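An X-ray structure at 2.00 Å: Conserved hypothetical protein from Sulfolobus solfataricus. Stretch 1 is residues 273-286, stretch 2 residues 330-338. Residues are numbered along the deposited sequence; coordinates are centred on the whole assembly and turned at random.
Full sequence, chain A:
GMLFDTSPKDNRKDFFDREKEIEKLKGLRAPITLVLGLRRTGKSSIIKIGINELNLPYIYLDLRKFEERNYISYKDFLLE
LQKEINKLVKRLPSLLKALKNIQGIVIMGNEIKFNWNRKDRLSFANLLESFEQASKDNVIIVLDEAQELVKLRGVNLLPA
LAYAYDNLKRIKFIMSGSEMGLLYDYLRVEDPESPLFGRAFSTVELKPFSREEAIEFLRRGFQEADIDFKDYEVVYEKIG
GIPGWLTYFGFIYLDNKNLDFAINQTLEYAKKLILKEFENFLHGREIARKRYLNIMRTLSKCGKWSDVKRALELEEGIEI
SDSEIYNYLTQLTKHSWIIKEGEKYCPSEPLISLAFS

Stretch 1 273-286: LILKEFENFLHGRE
Stretch 2 330-338: TQLTKHSWI

How are the two backbones set against each other? Helix 273-282 and the last turn of helix 330-334 approach to 12.2 Å between axes, their N-to-C directions 124° apart. F281 CA lies 7.9 Å from H335 CA, and F278 CA 8.6 Å from W337 CA. H335 (phi/psi -95/6) is the first residue to leave helical angles; S336 follows at 69/31, and W337 N donates to L332 O at 2.8 Å.

What fills the space between them? W337 (chi1 m, chi2 96°) points toward stretch 1 and loses the most surface there. F278 (chi1 t) directs its ring edge at the indole face, with CD1 3.7 Å from W337 CE2, while I274 CG2 packs 3.8 Å from W337 CZ3. F281 (chi1 t) receives the indole edge on its own face and turns its edge to the face of H335, CE1 lying 3.7 Å from H335 CG. L332 CD2 completes the apolar packing, 3.8 Å from F281 CZ.

Which acceptors satisfy the R285 guanidinium? A type II turn from L282 to R285, closed by R285 N to L282 O at 2.9 Å, precedes a side chain (m, t, t, chi4 -88°) that reaches back to F281 O. R285 NE donates to F281 O at 2.7 Å. Across the contact, R285 NH1 donates to Q331 OE1 at 3.0 Å with an N-H...acceptor angle of 164°, and R285 NH2 adds a weak bond to the same oxygen at 3.5 Å. Q331 is m, m, with chi3 -69°.

What of the remaining polar atoms? H335 NE2 sits 3.2 Å from R285 NH2, whereas H335 ND1 is hydrogen-bonded elsewhere in the structure, as are both carboxylate oxygens of E277. The carbonyls I274 O and E277 O lie at the indole edge, respectively 3.6 Å from W337 CH2 and 3.5 Å from W337 CZ2, yet they accept helical bonds from F278 N and F281 N.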

ATOM      1  N   LEU A 273     -12.100 -10.102   4.432  1.00 30.95           N
ATOM      2  CA  LEU A 273     -10.893  -9.302   4.409  1.00 30.86           C
ATOM      3  C   LEU A 273     -11.169  -7.816   4.613  1.00 30.10           C
ATOM      4  O   LEU A 273     -10.535  -7.185   5.429  1.00 32.25           O
ATOM      5  CB  LEU A 273     -10.110  -9.568   3.132  1.00 31.07           C
ATOM      6  CG  LEU A 273      -8.708  -8.952   3.097  1.00 35.37           C
ATOM      7  CD1 LEU A 273      -7.880  -9.376   4.275  1.00 39.08           C
ATOM      8  CD2 LEU A 273      -8.032  -9.385   1.775  1.00 39.39           C
ATOM      9  N   ILE A 274     -12.157  -7.259   3.926  1.00 32.90           N
ATOM     10  CA  ILE A 274     -12.497  -5.848   4.121  1.00 32.76           C
ATOM     11  C   ILE A 274     -12.857  -5.509   5.570  1.00 34.85           C
ATOM     12  O   ILE A 274     -12.403  -4.506   6.107  1.00 33.08           O
ATOM     13  CB  ILE A 274     -13.627  -5.412   3.174  1.00 33.19           C
ATOM     14  CG1 ILE A 274     -13.095  -5.363   1.743  1.00 31.33           C
ATOM     15  CG2 ILE A 274     -14.249  -4.049   3.608  1.00 34.77           C
ATOM     16  CD1 ILE A 274     -14.114  -5.574   0.671  1.00 36.36           C
ATOM     17  N   LEU A 275     -13.668  -6.339   6.206  1.00 35.19           N
ATOM     18  CA  LEU A 275     -14.109  -6.071   7.584  1.00 36.15           C
ATOM     19  C   LEU A 275     -12.969  -6.245   8.610  1.00 34.99           C
ATOM     20  O   LEU A 275     -12.948  -5.574   9.644  1.00 36.24           O
ATOM     21  CB  LEU A 275     -15.285  -6.982   7.942  1.00 35.49           C
ATOM     22  CG  LEU A 275     -16.606  -6.707   7.212  1.00 34.14           C
ATOM     23  CD1 LEU A 275     -17.685  -7.706   7.599  1.00 34.46           C
ATOM     24  CD2 LEU A 275     -17.084  -5.322   7.462  1.00 31.86           C
ATOM     25  N   LYS A 276     -12.015  -7.125   8.314  1.00 33.28           N
ATOM     26  CA  LYS A 276     -10.829  -7.237   9.138  1.00 35.21           C
ATOM     27  C   LYS A 276      -9.974  -5.963   9.024  1.00 36.18           C
ATOM     28  O   LYS A 276      -9.440  -5.459  10.014  1.00 36.31           O
ATOM     29  CB  LYS A 276     -10.009  -8.450   8.739  1.00 36.16           C
ATOM     30  CG  LYS A 276      -8.920  -8.791   9.753  1.00 37.88           C
ATOM     31  CD  LYS A 276      -7.806  -9.580   9.141  1.00 44.78           C
ATOM     32  CE  LYS A 276      -6.892 -10.123  10.214  1.00 55.66           C
ATOM     33  NZ  LYS A 276      -6.633  -9.107  11.297  1.00 59.32           N
ATOM     34  N   GLU A 277      -9.842  -5.465   7.798  1.00 35.68           N
ATOM     35  CA  GLU A 277      -9.156  -4.200   7.537  1.00 36.10           C
ATOM     36  C   GLU A 277      -9.890  -3.013   8.187  1.00 35.26           C
ATOM     37  O   GLU A 277      -9.268  -2.029   8.601  1.00 35.90           O
ATOM     38  CB  GLU A 277      -9.029  -4.001   6.027  1.00 33.05           C
ATOM     39  CG  GLU A 277      -7.989  -4.951   5.420  1.00 36.16           C
ATOM     40  CD  GLU A 277      -7.942  -4.931   3.924  1.00 33.13           C
ATOM     41  OE1 GLU A 277      -8.829  -4.324   3.278  1.00 35.94           O
ATOM     42  OE2 GLU A 277      -7.011  -5.554   3.375  1.00 41.58           O
ATOM     43  N   PHE A 278     -11.207  -3.075   8.271  1.00 33.72           N
ATOM     44  CA  PHE A 278     -11.896  -2.024   8.983  1.00 34.13           C
ATOM     45  C   PHE A 278     -11.585  -2.083  10.473  1.00 36.86           C
ATOM     46  O   PHE A 278     -11.511  -1.057  11.123  1.00 38.11           O
ATOM     47  CB  PHE A 278     -13.391  -2.078   8.753  1.00 35.32           C
ATOM     48  CG  PHE A 278     -14.070  -0.767   8.998  1.00 35.88           C
ATOM     49  CD1 PHE A 278     -13.727   0.343   8.233  1.00 38.60           C
ATOM     50  CD2 PHE A 278     -15.036  -0.627   9.974  1.00 41.34           C
ATOM     51  CE1 PHE A 278     -14.337   1.550   8.423  1.00 39.33           C
ATOM     52  CE2 PHE A 278     -15.653   0.589  10.163  1.00 39.95           C
ATOM     53  CZ  PHE A 278     -15.292   1.681   9.370  1.00 32.77           C
ATOM     54  N   GLU A 279     -11.412  -3.285  11.012  1.00 40.91           N
ATOM     55  CA  GLU A 279     -11.012  -3.449  12.421  1.00 39.92           C
ATOM     56  C   GLU A 279      -9.640  -2.852  12.664  1.00 38.85           C
ATOM     57  O   GLU A 279      -9.443  -2.218  13.683  1.00 39.35           O
ATOM     58  CB  GLU A 279     -11.006  -4.916  12.846  1.00 39.83           C
ATOM     59  CG  GLU A 279     -12.380  -5.506  13.005  1.00 41.15           C
ATOM     60  CD  GLU A 279     -13.203  -4.714  13.988  1.00 43.41           C
ATOM     61  OE1 GLU A 279     -12.716  -4.519  15.128  1.00 45.94           O
ATOM     62  OE2 GLU A 279     -14.303  -4.244  13.605  1.00 37.04           O
ATOM     63  N   ASN A 280      -8.703  -3.043  11.736  1.00 38.12           N
ATOM     64  CA  ASN A 280      -7.421  -2.336  11.795  1.00 39.38           C
ATOM     65  C   ASN A 280      -7.591  -0.815  11.813  1.00 40.02           C
ATOM     66  O   ASN A 280      -6.931  -0.128  12.593  1.00 40.27           O
ATOM     67  CB  ASN A 280      -6.508  -2.682  10.633  1.00 40.45           C
ATOM     68  CG  ASN A 280      -6.068  -4.105  10.636  1.00 39.90           C
ATOM     69  OD1 ASN A 280      -6.153  -4.785  11.641  1.00 38.69           O
ATOM     70  ND2 ASN A 280      -5.567  -4.559   9.507  1.00 36.27           N
ATOM     71  N   PHE A 281      -8.466  -0.299  10.952  1.00 38.16           N
ATOM     72  CA  PHE A 281      -8.818   1.115  10.991  1.00 38.56           C
ATOM     73  C   PHE A 281      -9.376   1.564  12.338  1.00 39.29           C
ATOM     74  O   PHE A 281      -9.073   2.653  12.783  1.00 40.92           O
ATOM     75  CB  PHE A 281      -9.808   1.474   9.868  1.00 37.85           C
ATOM     76  CG  PHE A 281     -10.311   2.905   9.932  1.00 35.68           C
ATOM     77  CD1 PHE A 281      -9.548   3.953   9.424  1.00 34.46           C
ATOM     78  CD2 PHE A 281     -11.531   3.202  10.529  1.00 36.70           C
ATOM     79  CE1 PHE A 281     -10.005   5.275   9.506  1.00 35.19           C
ATOM     80  CE2 PHE A 281     -11.979   4.499  10.615  1.00 30.16           C
ATOM     81  CZ  PHE A 281     -11.230   5.543  10.107  1.00 30.04           C
ATOM     82  N   LEU A 282     -10.199   0.744  12.974  1.00 39.89           N
ATOM     83  CA  LEU A 282     -10.890   1.142  14.208  1.00 40.95           C
ATOM     84  C   LEU A 282     -10.014   0.987  15.467  1.00 41.41           C
ATOM     85  O   LEU A 282     -10.420   1.369  16.570  1.00 42.67           O
ATOM     86  CB  LEU A 282     -12.174   0.315  14.394  1.00 39.55           C
ATOM     87  CG  LEU A 282     -13.296   0.518  13.383  1.00 39.64           C
ATOM     88  CD1 LEU A 282     -14.390  -0.501  13.602  1.00 38.99           C
ATOM     89  CD2 LEU A 282     -13.834   1.936  13.438  1.00 42.80           C
ATOM     90  N   HIS A 283      -8.845   0.387  15.284  1.00 43.81           N
ATOM     91  CA  HIS A 283      -7.857   0.229  16.323  1.00 44.87           C
ATOM     92  C   HIS A 283      -7.400   1.629  16.714  1.00 46.78           C
ATOM     93  O   HIS A 283      -6.986   2.425  15.858  1.00 48.07           O
ATOM     94  CB  HIS A 283      -6.688  -0.606  15.793  1.00 44.51           C
ATOM     95  CG  HIS A 283      -5.745  -1.088  16.853  1.00 48.11           C
ATOM     96  ND1 HIS A 283      -4.534  -1.676  16.555  1.00 48.48           N
ATOM     97  CD2 HIS A 283      -5.835  -1.078  18.204  1.00 48.56           C
ATOM     98  CE1 HIS A 283      -3.928  -2.022  17.679  1.00 50.15           C
ATOM     99  NE2 HIS A 283      -4.688  -1.657  18.692  1.00 46.02           N
ATOM    100  N   GLY A 284      -7.526   1.940  18.000  1.00 47.29           N
ATOM    101  CA  GLY A 284      -7.243   3.287  18.500  1.00 50.25           C
ATOM    102  C   GLY A 284      -8.382   4.300  18.373  1.00 51.03           C
ATOM    103  O   GLY A 284      -8.215   5.457  18.762  1.00 51.12           O
ATOM    104  N   ARG A 285      -9.525   3.879  17.823  1.00 50.60           N
ATOM    105  CA  ARG A 285     -10.711   4.739  17.704  1.00 48.85           C
ATOM    106  C   ARG A 285     -11.889   4.070  18.361  1.00 50.49           C
ATOM    107  O   ARG A 285     -13.008   4.227  17.895  1.00 48.85           O
ATOM    108  CB  ARG A 285     -11.079   4.969  16.232  1.00 48.94           C
ATOM    109  CG  ARG A 285      -9.961   5.458  15.370  1.00 39.43           C
ATOM    110  CD  ARG A 285     -10.250   5.198  13.890  1.00 37.55           C
ATOM    111  NE  ARG A 285      -9.011   5.287  13.126  1.00 44.46           N
ATOM    112  CZ  ARG A 285      -8.536   6.409  12.612  1.00 38.26           C
ATOM    113  NH1 ARG A 285      -9.179   7.545  12.786  1.00 42.82           N
ATOM    114  NH2 ARG A 285      -7.394   6.396  11.955  1.00 36.01           N
ATOM    115  N   GLU A 286     -11.649   3.319  19.433  1.00 52.36           N
ATOM    116  CA  GLU A 286     -12.712   2.516  20.039  1.00 54.65           C
ATOM    117  C   GLU A 286     -13.867   3.379  20.563  1.00 52.88           C
ATOM    118  O   GLU A 286     -15.013   2.925  20.601  1.00 52.25           O
ATOM    119  CB  GLU A 286     -12.149   1.603  21.137  1.00 56.95           C
ATOM    120  CG  GLU A 286     -13.089   0.449  21.571  1.00 65.01           C
ATOM    121  CD  GLU A 286     -13.290  -0.645  20.510  1.00 73.33           C
ATOM    122  OE1 GLU A 286     -12.609  -0.643  19.450  1.00 82.03           O
ATOM    123  OE2 GLU A 286     -14.150  -1.521  20.752  1.00 79.68           O
ATOM    124  N   THR A 330     -13.319  12.882   7.397  1.00 39.02           N
ATOM    125  CA  THR A 330     -11.918  13.181   7.045  1.00 39.15           C
ATOM    126  C   THR A 330     -10.991  11.994   7.280  1.00 38.01           C
ATOM    127  O   THR A 330     -10.107  11.730   6.471  1.00 39.83           O
ATOM    128  CB  THR A 330     -11.382  14.389   7.856  1.00 38.98           C
ATOM    129  OG1 THR A 330     -12.098  15.558   7.459  1.00 41.08           O
ATOM    130  CG2 THR A 330      -9.869  14.605   7.618  1.00 41.44           C
ATOM    131  N   GLN A 331     -11.172  11.306   8.406  1.00 35.18           N
ATOM    132  CA  GLN A 331     -10.370  10.142   8.700  1.00 36.86           C
ATOM    133  C   GLN A 331     -10.623   9.032   7.653  1.00 36.06           C
ATOM    134  O   GLN A 331      -9.679   8.429   7.126  1.00 37.06           O
ATOM    135  CB  GLN A 331     -10.644   9.656  10.128  1.00 37.38           C
ATOM    136  CG  GLN A 331     -10.057  10.559  11.206  1.00 38.84           C
ATOM    137  CD  GLN A 331      -8.547  10.718  11.050  1.00 42.17           C
ATOM    138  OE1 GLN A 331      -7.793   9.774  11.257  1.00 38.25           O
ATOM    139  NE2 GLN A 331      -8.111  11.908  10.662  1.00 40.64           N
ATOM    140  N   LEU A 332     -11.894   8.786   7.355  1.00 36.10           N
ATOM    141  CA  LEU A 332     -12.306   7.755   6.384  1.00 36.76           C
ATOM    142  C   LEU A 332     -11.728   8.057   5.007  1.00 37.11           C
ATOM    143  O   LEU A 332     -11.212   7.152   4.303  1.00 39.11           O
ATOM    144  CB  LEU A 332     -13.853   7.662   6.336  1.00 34.34           C
ATOM    145  CG  LEU A 332     -14.499   6.955   7.542  1.00 34.92           C
ATOM    146  CD1 LEU A 332     -16.010   7.088   7.554  1.00 33.04           C
ATOM    147  CD2 LEU A 332     -14.113   5.481   7.560  1.00 36.85           C
ATOM    148  N   THR A 333     -11.776   9.331   4.622  1.00 35.75           N
ATOM    149  CA  THR A 333     -11.205   9.760   3.335  1.00 35.43           C
ATOM    150  C   THR A 333      -9.678   9.615   3.303  1.00 36.65           C
ATOM    151  O   THR A 333      -9.107   9.176   2.287  1.00 35.42           O
ATOM    152  CB  THR A 333     -11.590  11.203   3.010  1.00 37.11           C
ATOM    153  OG1 THR A 333     -13.012  11.326   3.015  1.00 39.51           O
ATOM    154  CG2 THR A 333     -11.095  11.606   1.664  1.00 38.07           C
ATOM    155  N   LYS A 334      -9.014   9.986   4.402  1.00 36.02           N
ATOM    156  CA  LYS A 334      -7.541   9.904   4.474  1.00 36.54           C
ATOM    157  C   LYS A 334      -7.061   8.466   4.389  1.00 33.19           C
ATOM    158  O   LYS A 334      -5.976   8.211   3.900  1.00 33.67           O
ATOM    159  CB  LYS A 334      -7.010  10.486   5.789  1.00 37.40           C
ATOM    160  CG  LYS A 334      -7.223  11.971   5.964  1.00 52.74           C
ATOM    161  CD  LYS A 334      -5.982  12.780   5.616  1.00 59.82           C
ATOM    162  CE  LYS A 334      -5.898  14.011   6.496  1.00 53.65           C
ATOM    163  NZ  LYS A 334      -4.964  14.988   5.891  1.00 60.19           N
ATOM    164  N   HIS A 335      -7.852   7.547   4.942  1.00 33.66           N
ATOM    165  CA  HIS A 335      -7.518   6.145   5.000  1.00 33.01           C
ATOM    166  C   HIS A 335      -8.147   5.373   3.799  1.00 33.88           C
ATOM    167  O   HIS A 335      -7.974   4.160   3.668  1.00 36.69           O
ATOM    168  CB  HIS A 335      -7.892   5.546   6.368  1.00 33.62           C
ATOM    169  CG  HIS A 335      -7.043   6.047   7.499  1.00 38.99           C
ATOM    170  ND1 HIS A 335      -5.975   5.329   8.006  1.00 38.10           N
ATOM    171  CD2 HIS A 335      -7.087   7.204   8.206  1.00 38.24           C
ATOM    172  CE1 HIS A 335      -5.409   6.017   8.980  1.00 37.90           C
ATOM    173  NE2 HIS A 335      -6.059   7.158   9.115  1.00 42.91           N
ATOM    174  N   SER A 336      -8.766   6.115   2.880  1.00 32.87           N
ATOM    175  CA  SER A 336      -9.219   5.600   1.574  1.00 32.63           C
ATOM    176  C   SER A 336     -10.399   4.616   1.678  1.00 34.24           C
ATOM    177  O   SER A 336     -10.590   3.749   0.811  1.00 36.95           O
ATOM    178  CB  SER A 336      -8.045   5.015   0.805  1.00 35.60           C
ATOM    179  OG  SER A 336      -7.198   6.057   0.357  1.00 34.07           O
ATOM    180  N   TRP A 337     -11.251   4.815   2.686  1.00 34.16           N
ATOM    181  CA  TRP A 337     -12.461   3.992   2.832  1.00 35.29           C
ATOM    182  C   TRP A 337     -13.556   4.531   1.953  1.00 35.06           C
ATOM    183  O   TRP A 337     -14.312   3.754   1.327  1.00 31.96           O
ATOM    184  CB  TRP A 337     -12.912   3.914   4.295  1.00 34.61           C
ATOM    185  CG  TRP A 337     -12.040   3.021   5.009  1.00 40.23           C
ATOM    186  CD1 TRP A 337     -10.946   3.352   5.751  1.00 39.36           C
ATOM    187  CD2 TRP A 337     -12.100   1.601   4.985  1.00 40.40           C
ATOM    188  NE1 TRP A 337     -10.350   2.220   6.231  1.00 40.35           N
ATOM    189  CE2 TRP A 337     -11.029   1.127   5.761  1.00 40.79           C
ATOM    190  CE3 TRP A 337     -12.970   0.680   4.395  1.00 40.84           C
ATOM    191  CZ2 TRP A 337     -10.803  -0.230   5.959  1.00 40.94           C
ATOM    192  CZ3 TRP A 337     -12.744  -0.655   4.586  1.00 38.56           C
ATOM    193  CH2 TRP A 337     -11.676  -1.108   5.356  1.00 41.72           C
ATOM    194  N   ILE A 338     -13.612   5.863   1.897  1.00 36.14           N
ATOM    195  CA  ILE A 338     -14.542   6.583   1.042  1.00 35.14           C
ATOM    196  C   ILE A 338     -13.842   7.622   0.167  1.00 37.98           C
ATOM    197  O   ILE A 338     -12.667   7.929   0.357  1.00 39.17           O
ATOM    198  CB  ILE A 338     -15.664   7.237   1.883  1.00 33.27           C
ATOM    199  CG1 ILE A 338     -15.140   8.359   2.797  1.00 33.51           C
ATOM    200  CG2 ILE A 338     -16.365   6.163   2.726  1.00 38.34           C
ATOM    201  CD1 ILE A 338     -16.226   9.027   3.665  1.00 33.73           C
TER